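Uncharacterized protein (Bacillus cereus, PDB 5F2H) is of unknown function but probably acts as a hydrolase, with an alpha/beta-hydrolase domain joined to an all-helical N-terminal domain. Local coordinates at residues Q164-Q169 with I179-E184; E70-K75 with K107-L112; L18-S23 with L27-Y32; Q272-L277 with H284-V289. All coordinates share one frame; numbering follows the deposited sequence.

Contact 1: residues Q164-Q169 with I179-E184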
loop_
_atom_site.group_PDB
_atom_site.type_symbol
_atom_site.label_atom_id
_atom_site.label_comp_id
_atom_site.label_asym_id
_atom_site.label_seq_id
_atom_site.Cartn_x
_atom_site.Cartn_y
_atom_site.Cartn_z
ATOM N N GLN B 164 13.159 -8.746 20.313
ATOM C CA GLN B 164 14.370 -9.096 21.017
ATOM C C GLN B 164 13.978 -10.046 22.158
ATOM O O GLN B 164 13.035 -9.768 22.929
ATOM C CB GLN B 164 15.047 -7.858 21.579
ATOM C CG GLN B 164 16.467 -8.090 22.050
ATOM C CD GLN B 164 17.096 -6.806 22.577
ATOM O OE1 GLN B 164 18.005 -6.248 21.965
ATOM N NE2 GLN B 164 16.522 -6.267 23.628
ATOM N N SER B 165 14.721 -11.146 22.282
ATOM C CA SER B 165 14.438 -12.130 23.309
ATOM C C SER B 165 14.757 -11.612 24.690
ATOM O O SER B 165 15.679 -10.832 24.881
ATOM C CB SER B 165 15.241 -13.405 23.066
ATOM O OG SER B 165 15.042 -14.329 24.130
ATOM N N SER B 166 13.984 -12.060 25.655
ATOM C CA SER B 166 14.205 -11.674 27.029
ATOM C C SER B 166 15.344 -12.482 27.650
ATOM O O SER B 166 15.871 -12.097 28.680
ATOM C CB SER B 166 12.944 -11.944 27.823
ATOM O OG SER B 166 12.592 -13.310 27.704
ATOM N N GLN B 167 15.762 -13.566 26.999
ATOM C CA GLN B 167 16.812 -14.433 27.541
ATOM C C GLN B 167 18.196 -13.836 27.280
ATOM O O GLN B 167 18.813 -14.080 26.242
ATOM C CB GLN B 167 16.684 -15.828 26.925
ATOM C CG GLN B 167 15.291 -16.457 27.050
ATOM C CD GLN B 167 15.134 -17.697 26.165
ATOM O OE1 GLN B 167 16.016 -18.560 26.103
ATOM N NE2 GLN B 167 14.003 -17.777 25.462
ATOM N N ILE B 168 18.700 -13.111 28.278
ATOM C CA ILE B 168 20.001 -12.430 28.203
ATOM C C ILE B 168 21.150 -13.330 28.690
ATOM O O ILE B 168 21.036 -13.985 29.713
ATOM C CB ILE B 168 19.941 -11.089 28.994
ATOM C CG1 ILE B 168 21.128 -10.190 28.669
ATOM C CG2 ILE B 168 19.820 -11.325 30.495
ATOM C CD1 ILE B 168 21.073 -8.857 29.380
ATOM N N GLN B 169 22.242 -13.363 27.935
ATOM C CA GLN B 169 23.420 -14.182 28.251
ATOM C C GLN B 169 24.619 -13.343 28.699
ATOM O O GLN B 169 25.502 -13.840 29.371
ATOM C CB GLN B 169 23.790 -14.993 27.014
ATOM C CG GLN B 169 24.979 -15.925 27.185
ATOM C CD GLN B 169 25.413 -16.530 25.867
ATOM O OE1 GLN B 169 24.610 -16.668 24.940
ATOM N NE2 GLN B 169 26.698 -16.863 25.758
ATOM N N ILE B 179 12.942 -22.239 23.675
ATOM C CA ILE B 179 12.041 -21.970 22.550
ATOM C C ILE B 179 10.580 -21.761 22.902
ATOM O O ILE B 179 9.770 -21.474 22.014
ATOM C CB ILE B 179 12.134 -23.011 21.399
ATOM C CG1 ILE B 179 11.678 -24.408 21.846
ATOM C CG2 ILE B 179 13.546 -23.035 20.818
ATOM C CD1 ILE B 179 11.700 -25.441 20.732
ATOM N N GLN B 180 10.226 -21.913 24.175
ATOM C CA GLN B 180 8.836 -21.720 24.578
ATOM C C GLN B 180 8.582 -20.274 24.833
ATOM O O GLN B 180 7.648 -19.707 24.266
ATOM C CB GLN B 180 8.489 -22.553 25.796
ATOM C CG GLN B 180 8.550 -24.040 25.511
ATOM C CD GLN B 180 7.569 -24.455 24.433
ATOM O OE1 GLN B 180 6.607 -23.737 24.140
ATOM N NE2 GLN B 180 7.772 -25.647 23.877
ATOM N N ARG B 181 9.412 -19.675 25.681
ATOM C CA ARG B 181 9.274 -18.251 25.990
ATOM C C ARG B 181 9.325 -17.502 24.659
ATOM O O ARG B 181 8.563 -16.579 24.427
ATOM C CB ARG B 181 10.395 -17.807 26.909
ATOM C CG ARG B 181 10.359 -18.487 28.255
ATOM C CD ARG B 181 11.624 -18.237 29.048
ATOM N NE ARG B 181 11.918 -16.826 29.246
ATOM C CZ ARG B 181 12.986 -16.387 29.913
ATOM N NH1 ARG B 181 13.836 -17.253 30.458
ATOM N NH2 ARG B 181 13.205 -15.083 30.049
ATOM N N GLY B 182 10.204 -17.947 23.770
ATOM C CA GLY B 182 10.331 -17.347 22.466
ATOM C C GLY B 182 9.015 -17.352 21.724
ATOM O O GLY B 182 8.557 -16.324 21.262
ATOM N N LYS B 183 8.419 -18.518 21.575
ATOM C CA LYS B 183 7.147 -18.626 20.885
ATOM C C LYS B 183 6.121 -17.726 21.550
ATOM O O LYS B 183 5.328 -17.097 20.867
ATOM C CB LYS B 183 6.628 -20.051 20.980
ATOM C CG LYS B 183 5.305 -20.290 20.260
ATOM C CD LYS B 183 4.716 -21.642 20.609
ATOM C CE LYS B 183 4.353 -21.684 22.090
ATOM N NZ LYS B 183 3.720 -22.970 22.492
ATOM N N GLU B 184 6.118 -17.709 22.883
ATOM C CA GLU B 184 5.169 -16.893 23.658
ATOM C C GLU B 184 5.330 -15.440 23.350
ATOM O O GLU B 184 4.375 -14.793 22.971
ATOM C CB GLU B 184 5.347 -17.089 25.161
ATOM C CG GLU B 184 5.084 -18.501 25.642
ATOM C CD GLU B 184 5.412 -18.678 27.103
ATOM O OE1 GLU B 184 5.650 -17.661 27.793
ATOM O OE2 GLU B 184 5.442 -19.844 27.557
#
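Ser166 and Arg181 make the polar part of this contact. Arg181 NH2 donates to Ser166 OG over 3.0 Å, but the N-H is poorly aimed at the oxygen (132°) and the bond is weak. Each group has a stronger partner elsewhere: Glu185 OE2 for the hydroxyl, and a salt bridge from NH2 to Glu117 of the second subunit. A long cationic chain suits a helix residue that must span to another chain.

Packing is left to Gln167. A bend at chi3 (56°) of Arg181 helps set one guanidinium face against Gln167 CG, which lies over its centre, 3.7 Å from Arg181 CZ; the amide and guanidinium planes are 30° apart. Farther along, Gln167 NE2 comes within 3.9 Å of Arg181 CB, while OE1 accepts from Asp178 N.

The loop steadies itself as well, with Gln167 N hydrogen-bonded to Ser165 OG at 3.1 Å in an ST turn. The contact joins the loop after strand 158-164 to the first turn of helix 179-195, a strand-to-helix connection of the alpha/beta-hydrolase fold.

Contact 2: residues E70-K75 with K107-L112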
loop_
_atom_site.group_PDB
_atom_site.type_symbol
_atom_site.label_atom_id
_atom_site.label_comp_id
_atom_site.label_asym_id
_atom_site.label_seq_id
_atom_site.Cartn_x
_atom_site.Cartn_y
_atom_site.Cartn_z
ATOM N N GLU B 70 -46.510 15.679 -10.094
ATOM C CA GLU B 70 -45.849 14.853 -9.109
ATOM C C GLU B 70 -44.451 15.390 -8.819
ATOM O O GLU B 70 -44.156 15.835 -7.705
ATOM C CB GLU B 70 -45.806 13.408 -9.588
ATOM C CG GLU B 70 -45.146 12.457 -8.617
ATOM C CD GLU B 70 -45.188 11.019 -9.115
ATOM O OE1 GLU B 70 -46.241 10.625 -9.654
ATOM O OE2 GLU B 70 -44.201 10.262 -8.928
ATOM N N ALA B 71 -43.616 15.387 -9.849
ATOM C CA ALA B 71 -42.240 15.857 -9.761
ATOM C C ALA B 71 -42.065 17.168 -9.017
ATOM O O ALA B 71 -41.266 17.271 -8.086
ATOM C CB ALA B 71 -41.695 16.036 -11.168
ATOM N N ILE B 72 -42.814 18.171 -9.450
ATOM C CA ILE B 72 -42.719 19.492 -8.873
ATOM C C ILE B 72 -43.541 19.693 -7.614
ATOM O O ILE B 72 -43.059 20.275 -6.645
ATOM C CB ILE B 72 -43.133 20.525 -9.910
ATOM C CG1 ILE B 72 -42.258 20.348 -11.145
ATOM C CG2 ILE B 72 -42.985 21.931 -9.339
ATOM C CD1 ILE B 72 -42.656 21.212 -12.314
ATOM N N ILE B 73 -44.777 19.221 -7.616
ATOM C CA ILE B 73 -45.623 19.384 -6.451
ATOM C C ILE B 73 -45.254 18.404 -5.348
ATOM O O ILE B 73 -44.672 18.783 -4.331
ATOM C CB ILE B 73 -47.118 19.194 -6.798
ATOM C CG1 ILE B 73 -47.542 20.162 -7.903
ATOM C CG2 ILE B 73 -47.987 19.364 -5.559
ATOM C CD1 ILE B 73 -47.335 21.621 -7.551
ATOM N N GLU B 74 -45.533 17.134 -5.599
ATOM C CA GLU B 74 -45.303 16.078 -4.631
ATOM C C GLU B 74 -43.849 15.879 -4.216
ATOM O O GLU B 74 -43.554 15.796 -3.025
ATOM C CB GLU B 74 -45.910 14.766 -5.149
ATOM C CG GLU B 74 -47.412 14.849 -5.466
ATOM C CD GLU B 74 -48.292 15.186 -4.254
ATOM O OE1 GLU B 74 -47.825 15.077 -3.100
ATOM O OE2 GLU B 74 -49.472 15.542 -4.453
ATOM N N LYS B 75 -42.935 15.808 -5.172
ATOM C CA LYS B 75 -41.532 15.611 -4.817
ATOM C C LYS B 75 -40.714 16.876 -4.628
ATOM O O LYS B 75 -39.591 16.818 -4.159
ATOM C CB LYS B 75 -40.875 14.622 -5.764
ATOM C CG LYS B 75 -41.429 13.229 -5.531
ATOM C CD LYS B 75 -40.742 12.182 -6.383
ATOM C CE LYS B 75 -41.147 10.781 -5.942
ATOM N NZ LYS B 75 -42.617 10.553 -5.991
ATOM N N LYS B 107 -39.526 28.651 -10.851
ATOM C CA LYS B 107 -38.768 29.887 -10.930
ATOM C C LYS B 107 -38.294 30.285 -9.551
ATOM O O LYS B 107 -37.143 30.653 -9.349
ATOM C CB LYS B 107 -39.596 31.005 -11.560
ATOM C CG LYS B 107 -38.786 32.289 -11.616
ATOM C CD LYS B 107 -39.498 33.468 -12.268
ATOM C CE LYS B 107 -39.783 33.246 -13.742
ATOM N NZ LYS B 107 -40.357 34.488 -14.345
ATOM N N GLU B 108 -39.213 30.226 -8.609
ATOM C CA GLU B 108 -38.943 30.543 -7.233
ATOM C C GLU B 108 -37.822 29.668 -6.697
ATOM O O GLU B 108 -36.798 30.170 -6.230
ATOM C CB GLU B 108 -40.239 30.286 -6.476
ATOM C CG GLU B 108 -40.170 30.164 -4.974
ATOM C CD GLU B 108 -41.534 29.811 -4.431
ATOM O OE1 GLU B 108 -41.640 28.858 -3.625
ATOM O OE2 GLU B 108 -42.514 30.412 -4.921
ATOM N N ARG B 109 -38.017 28.356 -6.781
ATOM C CA ARG B 109 -37.023 27.398 -6.302
ATOM C C ARG B 109 -35.695 27.582 -7.011
ATOM O O ARG B 109 -34.659 27.327 -6.422
ATOM C CB ARG B 109 -37.519 25.961 -6.472
ATOM C CG ARG B 109 -38.738 25.622 -5.634
ATOM C CD ARG B 109 -39.331 24.274 -5.999
ATOM N NE ARG B 109 -40.541 23.984 -5.225
ATOM C CZ ARG B 109 -41.363 22.955 -5.449
ATOM N NH1 ARG B 109 -41.149 22.123 -6.461
ATOM N NH2 ARG B 109 -42.435 22.782 -4.685
ATOM N N GLU B 110 -35.724 28.018 -8.267
ATOM C CA GLU B 110 -34.497 28.233 -9.047
ATOM C C GLU B 110 -33.738 29.466 -8.580
ATOM O O GLU B 110 -32.537 29.409 -8.330
ATOM C CB GLU B 110 -34.837 28.385 -10.524
ATOM C CG GLU B 110 -33.662 28.583 -11.476
ATOM C CD GLU B 110 -34.132 28.729 -12.920
ATOM O OE1 GLU B 110 -33.302 28.846 -13.866
ATOM O OE2 GLU B 110 -35.368 28.721 -13.112
ATOM N N GLU B 111 -34.440 30.588 -8.474
ATOM C CA GLU B 111 -33.808 31.828 -8.035
ATOM C C GLU B 111 -33.104 31.595 -6.710
ATOM O O GLU B 111 -31.951 31.994 -6.524
ATOM C CB GLU B 111 -34.842 32.937 -7.947
ATOM C CG GLU B 111 -35.423 33.273 -9.317
ATOM C CD GLU B 111 -36.515 34.320 -9.275
ATOM O OE1 GLU B 111 -36.903 34.761 -8.164
ATOM O OE2 GLU B 111 -37.002 34.684 -10.368
ATOM N N LEU B 112 -33.800 30.907 -5.811
ATOM C CA LEU B 112 -33.279 30.561 -4.496
ATOM C C LEU B 112 -32.080 29.640 -4.594
ATOM O O LEU B 112 -31.062 29.858 -3.950
ATOM C CB LEU B 112 -34.355 29.836 -3.693
ATOM C CG LEU B 112 -33.938 29.312 -2.315
ATOM C CD1 LEU B 112 -33.387 30.423 -1.421
ATOM C CD2 LEU B 112 -35.129 28.623 -1.661
#
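Arg109 of helix 97-115 reaches across to the main chain of Ile72 in helix 61-74, joining two helices of the N-terminal domain, whose sequence places it in the TPR clan of helical repeats. Its CB already points toward helix 61-74. CG sits beside the backbone N (chi1 -65°), and from there the chain runs extended through CD to NE, a length that lets a residue whose CA is 10.1 Å from the CA of Ile72 still touch it. Trp78 of a nearby loop packs against this side chain.

At the tip the guanidinium meets Ile72 edge-on, with the carbonyl oxygen in its plane. NH1 gives the main bond, 2.7 Å to Ile72 O and nearly straight (166°), and also hydrogen-bonds to Phe77 O. NH2 adds a weak second bond of 3.2 Å to Ile72 O. Arginine suits the place because its several N-H groups can serve carbonyls on both 61-74 and the loop after it. A wider pi-type turn lies here, with Lys75 N hydrogen-bonded to Glu70 O at 2.8 Å. Isoleucine suits its buried site, its side chain packing on Met102, Leu105 and Cys106 of helix 97-115. Ile72 CG2 lies 3.4 Å from Arg109 NH1, the two side chains crossing at a slant.

Contact 3: residues L18-S23 with L27-Y32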
loop_
_atom_site.group_PDB
_atom_site.type_symbol
_atom_site.label_atom_id
_atom_site.label_comp_id
_atom_site.label_asym_id
_atom_site.label_seq_id
_atom_site.Cartn_x
_atom_site.Cartn_y
_atom_site.Cartn_z
ATOM N N LEU B 18 -33.074 7.897 -24.997
ATOM C CA LEU B 18 -32.782 8.848 -26.088
ATOM C C LEU B 18 -32.668 8.083 -27.415
ATOM O O LEU B 18 -33.339 8.405 -28.384
ATOM C CB LEU B 18 -31.491 9.620 -25.819
ATOM C CG LEU B 18 -31.483 10.645 -24.662
ATOM C CD1 LEU B 18 -30.085 11.107 -24.282
ATOM C CD2 LEU B 18 -32.377 11.846 -24.963
ATOM N N HIS B 19 -31.861 7.032 -27.452
ATOM C CA HIS B 19 -31.724 6.257 -28.676
ATOM C C HIS B 19 -33.094 5.954 -29.245
ATOM O O HIS B 19 -33.381 6.246 -30.396
ATOM C CB HIS B 19 -30.975 4.958 -28.415
ATOM C CG HIS B 19 -30.856 4.085 -29.629
ATOM N ND1 HIS B 19 -31.734 3.055 -29.898
ATOM C CD2 HIS B 19 -29.982 4.114 -30.665
ATOM C CE1 HIS B 19 -31.389 2.472 -31.034
ATOM N NE2 HIS B 19 -30.333 3.099 -31.520
ATOM N N CYS B 20 -33.959 5.417 -28.399
ATOM C CA CYS B 20 -35.316 5.041 -28.786
ATOM C C CYS B 20 -36.132 6.224 -29.333
ATOM O O CYS B 20 -37.026 6.040 -30.150
ATOM C CB CYS B 20 -36.010 4.377 -27.595
ATOM S SG CYS B 20 -37.644 3.700 -27.941
ATOM N N TYR B 21 -35.827 7.436 -28.878
ATOM C CA TYR B 21 -36.524 8.629 -29.346
ATOM C C TYR B 21 -36.202 8.816 -30.821
ATOM O O TYR B 21 -37.079 9.099 -31.625
ATOM C CB TYR B 21 -36.032 9.843 -28.578
ATOM C CG TYR B 21 -36.737 11.136 -28.872
ATOM C CD1 TYR B 21 -36.391 11.924 -29.962
ATOM C CD2 TYR B 21 -37.714 11.597 -28.020
ATOM C CE1 TYR B 21 -37.026 13.136 -30.192
ATOM C CE2 TYR B 21 -38.348 12.803 -28.233
ATOM C CZ TYR B 21 -38.010 13.574 -29.312
ATOM O OH TYR B 21 -38.684 14.771 -29.476
ATOM N N ALA B 22 -34.926 8.674 -31.163
ATOM C CA ALA B 22 -34.476 8.821 -32.543
ATOM C C ALA B 22 -34.901 7.617 -33.378
ATOM O O ALA B 22 -35.435 7.769 -34.474
ATOM C CB ALA B 22 -32.961 8.984 -32.588
ATOM N N SER B 23 -34.651 6.423 -32.848
ATOM C CA SER B 23 -34.993 5.178 -33.519
ATOM C C SER B 23 -36.485 5.112 -33.822
ATOM O O SER B 23 -36.896 5.051 -34.976
ATOM C CB SER B 23 -34.569 3.996 -32.645
ATOM O OG SER B 23 -34.958 2.759 -33.218
ATOM N N LEU B 27 -43.349 8.558 -28.571
ATOM C CA LEU B 27 -44.321 7.718 -27.892
ATOM C C LEU B 27 -43.682 6.429 -27.392
ATOM O O LEU B 27 -43.864 6.025 -26.243
ATOM C CB LEU B 27 -45.458 7.383 -28.852
ATOM C CG LEU B 27 -46.561 6.498 -28.281
ATOM C CD1 LEU B 27 -47.170 7.111 -27.029
ATOM C CD2 LEU B 27 -47.619 6.260 -29.348
ATOM N N GLU B 28 -42.890 5.825 -28.267
ATOM C CA GLU B 28 -42.227 4.567 -27.966
ATOM C C GLU B 28 -41.180 4.774 -26.898
ATOM O O GLU B 28 -41.046 3.954 -25.983
ATOM C CB GLU B 28 -41.603 3.969 -29.234
ATOM C CG GLU B 28 -42.607 3.612 -30.334
ATOM C CD GLU B 28 -43.310 4.832 -30.923
ATOM O OE1 GLU B 28 -42.851 5.978 -30.681
ATOM O OE2 GLU B 28 -44.311 4.654 -31.650
ATOM N N ALA B 29 -40.461 5.886 -27.010
ATOM C CA ALA B 29 -39.423 6.221 -26.049
ATOM C C ALA B 29 -40.047 6.449 -24.673
ATOM O O ALA B 29 -39.450 6.103 -23.652
ATOM C CB ALA B 29 -38.650 7.449 -26.509
ATOM N N TYR B 30 -41.235 7.058 -24.651
ATOM C CA TYR B 30 -41.968 7.308 -23.407
ATOM C C TYR B 30 -42.343 5.950 -22.822
ATOM O O TYR B 30 -42.162 5.679 -21.632
ATOM C CB TYR B 30 -43.233 8.140 -23.670
ATOM C CG TYR B 30 -44.148 8.196 -22.475
ATOM C CD1 TYR B 30 -44.014 9.185 -21.520
ATOM C CD2 TYR B 30 -45.110 7.208 -22.273
ATOM C CE1 TYR B 30 -44.822 9.199 -20.403
ATOM C CE2 TYR B 30 -45.930 7.227 -21.166
ATOM C CZ TYR B 30 -45.777 8.222 -20.235
ATOM O OH TYR B 30 -46.589 8.239 -19.135
ATOM N N THR B 31 -42.877 5.101 -23.683
ATOM C CA THR B 31 -43.235 3.758 -23.279
ATOM C C THR B 31 -41.986 3.033 -22.783
ATOM O O THR B 31 -42.064 2.296 -21.810
ATOM C CB THR B 31 -43.842 2.970 -24.446
ATOM O OG1 THR B 31 -45.093 3.557 -24.830
ATOM C CG2 THR B 31 -44.084 1.534 -24.048
ATOM N N TYR B 32 -40.834 3.253 -23.418
ATOM C CA TYR B 32 -39.607 2.558 -22.996
ATOM C C TYR B 32 -39.198 2.898 -21.574
ATOM O O TYR B 32 -39.037 2.011 -20.727
ATOM C CB TYR B 32 -38.417 2.850 -23.934
ATOM C CG TYR B 32 -37.133 2.085 -23.561
ATOM C CD1 TYR B 32 -36.220 2.598 -22.630
ATOM C CD2 TYR B 32 -36.836 0.856 -24.137
ATOM C CE1 TYR B 32 -35.058 1.909 -22.293
ATOM C CE2 TYR B 32 -35.683 0.159 -23.802
ATOM C CZ TYR B 32 -34.805 0.681 -22.874
ATOM O OH TYR B 32 -33.661 -0.017 -22.530
#
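Leu27 O, two residues before the Ala29 that Cys20 touches, is gripped twice by Thr31: the backbone N donates over 2.9 Å and the hydroxyl OG1 over 3.1 Å, from opposite faces of the carbonyl plane. Threonine thus folds its polar atom back onto its own helix. That helix, 26-37, pairs with helix 10-23 as an antiparallel helical hairpin in the N-terminal domain, the N-to-C directions of the two short segments 155° apart and their axes 7.9 Å from each other.

No hydrogen bond crosses between them, and the contact is one of small groups. Cys20 SG, anti to its own nitrogen (chi1 -174°), extends over the neighbouring backbone, 3.6 Å from Ala29 CA and close to the carbonyl carbon of Glu28. One turn further along the helix, Tyr32 CB lies 4.2 Å from the same sulfur, while the tyrosine ring leads on to Glu16 and Thr17 of helix 10-23 and stacks with His36. Cysteine suits the place because its single heavy terminal atom can lie directly against main-chain atoms. Alanine is equally apt on its side, its lone methyl allowing the backbones to approach to 5.0 Å between Tyr21 CA and Ala29 CA. Ala29 CB itself rests 3.7 Å from Tyr21 N and 4.1 Å from Tyr21 CB.

Contact 4: residues Q272-L277 with H284-V289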
loop_
_atom_site.group_PDB
_atom_site.type_symbol
_atom_site.label_atom_id
_atom_site.label_comp_id
_atom_site.label_asym_id
_atom_site.label_seq_id
_atom_site.Cartn_x
_atom_site.Cartn_y
_atom_site.Cartn_z
ATOM N N GLN B 272 17.849 -30.873 5.414
ATOM C CA GLN B 272 16.880 -31.879 5.887
ATOM C C GLN B 272 15.498 -31.254 5.881
ATOM O O GLN B 272 14.515 -31.896 5.532
ATOM C CB GLN B 272 17.159 -32.307 7.322
ATOM C CG GLN B 272 18.516 -32.936 7.553
ATOM C CD GLN B 272 18.750 -33.239 9.017
ATOM O OE1 GLN B 272 17.820 -33.194 9.822
ATOM N NE2 GLN B 272 19.997 -33.544 9.372
ATOM N N PHE B 273 15.435 -29.998 6.306
ATOM C CA PHE B 273 14.187 -29.272 6.348
ATOM C C PHE B 273 13.615 -29.126 4.950
ATOM O O PHE B 273 12.454 -29.451 4.707
ATOM C CB PHE B 273 14.404 -27.937 7.037
ATOM C CG PHE B 273 13.212 -27.022 7.000
ATOM C CD1 PHE B 273 12.070 -27.323 7.719
ATOM C CD2 PHE B 273 13.286 -25.792 6.364
ATOM C CE1 PHE B 273 10.981 -26.472 7.718
ATOM C CE2 PHE B 273 12.207 -24.931 6.369
ATOM C CZ PHE B 273 11.053 -25.271 7.053
ATOM N N VAL B 274 14.445 -28.685 4.017
ATOM C CA VAL B 274 14.014 -28.519 2.628
ATOM C C VAL B 274 13.498 -29.843 2.060
ATOM O O VAL B 274 12.597 -29.858 1.222
ATOM C CB VAL B 274 15.164 -27.983 1.742
ATOM C CG1 VAL B 274 14.768 -28.004 0.273
ATOM C CG2 VAL B 274 15.549 -26.568 2.172
ATOM N N GLN B 275 14.096 -30.949 2.496
ATOM C CA GLN B 275 13.689 -32.281 2.049
ATOM C C GLN B 275 12.233 -32.559 2.446
ATOM O O GLN B 275 11.437 -33.014 1.629
ATOM C CB GLN B 275 14.617 -33.339 2.651
ATOM C CG GLN B 275 14.275 -34.774 2.310
ATOM C CD GLN B 275 14.303 -35.078 0.822
ATOM O OE1 GLN B 275 14.603 -34.221 -0.010
ATOM N NE2 GLN B 275 13.985 -36.325 0.482
ATOM N N VAL B 276 11.889 -32.240 3.692
ATOM C CA VAL B 276 10.532 -32.436 4.167
ATOM C C VAL B 276 9.574 -31.522 3.389
ATOM O O VAL B 276 8.484 -31.945 3.013
ATOM C CB VAL B 276 10.398 -32.155 5.673
ATOM C CG1 VAL B 276 8.949 -32.300 6.094
ATOM C CG2 VAL B 276 11.296 -33.077 6.483
ATOM N N LEU B 277 9.972 -30.269 3.147
ATOM C CA LEU B 277 9.117 -29.340 2.403
ATOM C C LEU B 277 8.774 -29.913 1.034
ATOM O O LEU B 277 7.700 -29.638 0.510
ATOM C CB LEU B 277 9.767 -27.956 2.216
ATOM C CG LEU B 277 10.114 -27.078 3.421
ATOM C CD1 LEU B 277 10.645 -25.746 2.913
ATOM C CD2 LEU B 277 8.924 -26.813 4.321
ATOM N N HIS B 284 7.889 -23.793 -2.237
ATOM C CA HIS B 284 9.026 -23.116 -1.623
ATOM C C HIS B 284 10.170 -22.996 -2.612
ATOM O O HIS B 284 10.055 -23.417 -3.763
ATOM C CB HIS B 284 9.533 -23.893 -0.411
ATOM C CG HIS B 284 10.232 -25.168 -0.763
ATOM N ND1 HIS B 284 9.581 -26.379 -0.856
ATOM C CD2 HIS B 284 11.532 -25.418 -1.050
ATOM C CE1 HIS B 284 10.451 -27.321 -1.178
ATOM N NE2 HIS B 284 11.640 -26.762 -1.305
ATOM N N GLU B 285 11.281 -22.432 -2.150
ATOM C CA GLU B 285 12.457 -22.274 -2.987
ATOM C C GLU B 285 13.720 -22.167 -2.136
ATOM O O GLU B 285 13.874 -21.245 -1.347
ATOM C CB GLU B 285 12.285 -21.075 -3.913
ATOM C CG GLU B 285 13.452 -20.853 -4.854
ATOM C CD GLU B 285 13.159 -19.795 -5.894
ATOM O OE1 GLU B 285 11.971 -19.628 -6.254
ATOM O OE2 GLU B 285 14.125 -19.173 -6.385
ATOM N N PHE B 286 14.613 -23.139 -2.298
ATOM C CA PHE B 286 15.866 -23.196 -1.553
ATOM C C PHE B 286 17.006 -22.712 -2.401
ATOM O O PHE B 286 17.123 -23.080 -3.570
ATOM C CB PHE B 286 16.115 -24.613 -1.057
ATOM C CG PHE B 286 17.447 -24.815 -0.408
ATOM C CD1 PHE B 286 17.869 -23.982 0.623
ATOM C CD2 PHE B 286 18.183 -25.961 -0.675
ATOM C CE1 PHE B 286 19.073 -24.205 1.269
ATOM C CE2 PHE B 286 19.376 -26.208 -0.018
ATOM C CZ PHE B 286 19.825 -25.325 0.954
ATOM N N LYS B 287 17.852 -21.884 -1.805
ATOM C CA LYS B 287 18.962 -21.342 -2.530
ATOM C C LYS B 287 20.247 -21.484 -1.751
ATOM O O LYS B 287 20.396 -20.965 -0.654
ATOM C CB LYS B 287 18.670 -19.888 -2.891
ATOM C CG LYS B 287 19.701 -19.299 -3.833
ATOM C CD LYS B 287 19.239 -17.978 -4.423
ATOM C CE LYS B 287 20.259 -17.439 -5.413
ATOM N NZ LYS B 287 20.556 -18.396 -6.515
ATOM N N VAL B 288 21.171 -22.226 -2.329
ATOM C CA VAL B 288 22.462 -22.444 -1.717
ATOM C C VAL B 288 23.417 -21.412 -2.299
ATOM O O VAL B 288 23.504 -21.262 -3.521
ATOM C CB VAL B 288 22.995 -23.842 -2.053
ATOM C CG1 VAL B 288 24.386 -24.043 -1.471
ATOM C CG2 VAL B 288 22.026 -24.898 -1.542
ATOM N N VAL B 289 24.113 -20.679 -1.443
ATOM C CA VAL B 289 25.045 -19.691 -1.936
ATOM C C VAL B 289 26.421 -20.299 -1.791
ATOM O O VAL B 289 26.819 -20.698 -0.702
ATOM C CB VAL B 289 24.935 -18.351 -1.190
ATOM C CG1 VAL B 289 25.922 -17.333 -1.758
ATOM C CG2 VAL B 289 23.515 -17.815 -1.303
#
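Val274 and Leu277, one helical turn apart on helix 267-279, each set an aliphatic group over the face of a ring from strand 284-289. Val274 and Phe286 cross at about a right angle. The valine CG2 stands over the phenylalanine ring, 3.9 Å from its centroid and 22° off the normal, a CH-pi contact displaced toward the rim on the CG side. Phenylalanine suits the site by offering this methyl a flat apolar face. The other branch, Val274 CG1, turns to His284 and lies obliquely to that ring, 3.7 Å from His284 NE2. A beta-branched residue is well suited to serve two rings in this way.

Leu277 meets the imidazole with two atoms, CB and CD1. CD1 makes a second CH-pi contact, 4.0 Å from the centroid of the His284 ring, and Leu277 CB comes within 3.5 Å of His284 ND1. With CG placed between the backbone N and the carbonyl carbon (chi1 71°), His284 presents one ring face to Leu277. Histidine combines that flat face with a polar edge: ND1 is hydrogen-bonded to Ile282 O just before the strand, which anchors the ring's rotation.

This packing belongs to the beta-alpha-beta unit 254-260, 267-279, 284-289. The helix lies against one face of the sheet at its last strand within this chain, where Phe286 also touches Val257 of the adjoining strand; Glu285 and Lys287 turn instead toward Tyr310 and Leu303 of helix 300-313.

In the fold
Along the chain the order is contact 3, contact 2, contact 1, contact 4, each closing before the next opens. Contacts 3 and 2 join helices of the N-terminal domain, their centres about 26 Å apart. Contacts 1 and 4 lie in the alpha/beta-hydrolase domain, again about 26 Å between centres, at the strands outermost within this chain: contact 1 follows 158-164, and contact 4 packs on 284-289. Beside Gln164 the sheet continues into the second subunit. Between the two pairs the centres are 69 to 76 Å apart. Within one chain the domains thus pack as separate lobes, while contact 1 alone of the four touches the second subunit, including Trp78 of its N-terminal region.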